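Local coordinates for protein ferric-chelate reductase (NAD(P)H) (Archaeoglobus fulgidus, PDB 1I0R) that reduces ferric iron held in siderophore chelates, taking electrons from NADH or NADPH with the help of a bound flavin, and works as a homodimer, at residues B[69-72]-B[73-77]. Numbering follows the deposited sequence.
Sequences LETP and MEFIG
The carbonyl oxygen of P72 meets the amides of both F75 and I76, a compact example of how the residue just ahead of a helix accepts amide bonds from its first turn. The bond to I76 is the stronger: its N lies 3.2 Å from P72 O. The N-H points at the acceptor at 164°, and the donor sits nearly in line with the C=O bond. F75 N is nearer, 3.0 Å from P72 O, but its N-H is turned well aside (125°), and that bond is weak. The next step is already regular helix, G77 N binding M73 O at 2.8 Å. P72 is thus the N-cap of helix 73-78, reached by a loop from strand 61-67 of the six-stranded antiparallel barrel of this flavin reductase-like domain; its ring nitrogen has no N-H to offer, and the acceptor that serves the helix is its main-chain oxygen. T71 spends its hydroxyl on the preceding loop, OG1 bonding to E68 O. OG1 stands beside the backbone N (chi1 -62°), which leaves CG2 anti to it and directed at the helix, 3.6 Å from I76 CG1 and 3.7 Å from F75 CD2, meeting the F75 ring obliquely. The F75 ring also packs edge-to-face with H108. An alanine in place of I76 would take away CG1 and CD1, probably leaving the T71 methyl without that packing partner and opening a gap toward Y150. E74 bends its chain at chi2, and its carboxylate carbon CD comes to 3.7 Å from P72 CB, a purely van der Waals touch. M73 and I76 also pack on helix 147-155, where Y150 belongs to the NADP(+) site.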
loop_
_atom_site.group_PDB
_atom_site.type_symbol
_atom_site.label_atom_id
_atom_site.label_comp_id
_atom_site.label_asym_id
_atom_site.label_seq_id
_atom_site.Cartn_x
_atom_site.Cartn_y
_atom_site.Cartn_z
ATOM N N LEU B 69 2.884 0.689 17.054
ATOM C CA LEU B 69 3.816 -0.430 17.155
ATOM C C LEU B 69 3.563 -1.365 18.334
ATOM O O LEU B 69 3.691 -2.584 18.211
ATOM C CB LEU B 69 5.245 0.124 17.240
ATOM C CG LEU B 69 6.357 -0.852 17.629
ATOM C CD1 LEU B 69 6.523 -1.910 16.542
ATOM C CD2 LEU B 69 7.656 -0.075 17.843
ATOM N N GLU B 70 3.196 -0.792 19.470
ATOM C CA GLU B 70 2.966 -1.594 20.665
ATOM C C GLU B 70 1.539 -2.079 20.900
ATOM O O GLU B 70 1.177 -2.419 22.028
ATOM C CB GLU B 70 3.458 -0.828 21.892
ATOM C CG GLU B 70 4.970 -0.808 22.021
ATOM C CD GLU B 70 5.430 -0.098 23.275
ATOM O OE1 GLU B 70 5.296 1.144 23.335
ATOM O OE2 GLU B 70 5.914 -0.784 24.206
ATOM N N THR B 71 0.734 -2.126 19.845
ATOM C CA THR B 71 -0.643 -2.593 19.968
ATOM C C THR B 71 -0.661 -4.041 20.459
ATOM O O THR B 71 -0.007 -4.903 19.888
ATOM C CB THR B 71 -1.384 -2.523 18.609
ATOM O OG1 THR B 71 -1.434 -1.161 18.157
ATOM C CG2 THR B 71 -2.809 -3.037 18.757
ATOM N N PRO B 72 -1.412 -4.327 21.537
ATOM C CA PRO B 72 -1.468 -5.704 22.054
ATOM C C PRO B 72 -2.040 -6.715 21.055
ATOM O O PRO B 72 -3.017 -6.432 20.363
ATOM C CB PRO B 72 -2.351 -5.570 23.296
ATOM C CG PRO B 72 -2.083 -4.164 23.750
ATOM C CD PRO B 72 -2.093 -3.392 22.449
ATOM N N MET B 73 -1.446 -7.902 20.975
ATOM C CA MET B 73 -1.957 -8.898 20.041
ATOM C C MET B 73 -3.422 -9.236 20.315
ATOM O O MET B 73 -4.176 -9.570 19.396
ATOM C CB MET B 73 -1.114 -10.177 20.102
ATOM C CG MET B 73 0.314 -10.008 19.613
ATOM S SD MET B 73 0.396 -9.612 17.841
ATOM C CE MET B 73 0.361 -11.264 17.121
ATOM N N GLU B 74 -3.828 -9.156 21.579
ATOM C CA GLU B 74 -5.208 -9.464 21.937
ATOM C C GLU B 74 -6.168 -8.447 21.326
ATOM O O GLU B 74 -7.269 -8.797 20.897
ATOM C CB GLU B 74 -5.380 -9.500 23.465
ATOM C CG GLU B 74 -4.638 -8.405 24.223
ATOM C CD GLU B 74 -3.261 -8.851 24.724
ATOM O OE1 GLU B 74 -2.440 -9.339 23.908
ATOM O OE2 GLU B 74 -3.000 -8.709 25.947
ATOM N N PHE B 75 -5.736 -7.193 21.283
ATOM C CA PHE B 75 -6.553 -6.119 20.727
ATOM C C PHE B 75 -6.716 -6.358 19.230
ATOM O O PHE B 75 -7.806 -6.235 18.683
ATOM C CB PHE B 75 -5.872 -4.771 20.990
ATOM C CG PHE B 75 -6.690 -3.576 20.579
ATOM C CD1 PHE B 75 -7.713 -3.093 21.393
ATOM C CD2 PHE B 75 -6.412 -2.908 19.391
ATOM C CE1 PHE B 75 -8.442 -1.964 21.034
ATOM C CE2 PHE B 75 -7.137 -1.774 19.020
ATOM C CZ PHE B 75 -8.154 -1.298 19.843
ATOM N N ILE B 76 -5.621 -6.710 18.566
ATOM C CA ILE B 76 -5.685 -6.986 17.139
ATOM C C ILE B 76 -6.604 -8.190 16.951
ATOM O O ILE B 76 -7.388 -8.254 16.001
ATOM C CB ILE B 76 -4.267 -7.271 16.580
ATOM C CG1 ILE B 76 -3.395 -6.033 16.802
ATOM C CG2 ILE B 76 -4.339 -7.628 15.102
ATOM C CD1 ILE B 76 -1.914 -6.208 16.478
ATOM N N GLY B 77 -6.532 -9.129 17.888
ATOM C CA GLY B 77 -7.368 -10.315 17.810
ATOM C C GLY B 77 -8.867 -10.034 17.842
ATOM O O GLY B 77 -9.641 -10.730 17.176
#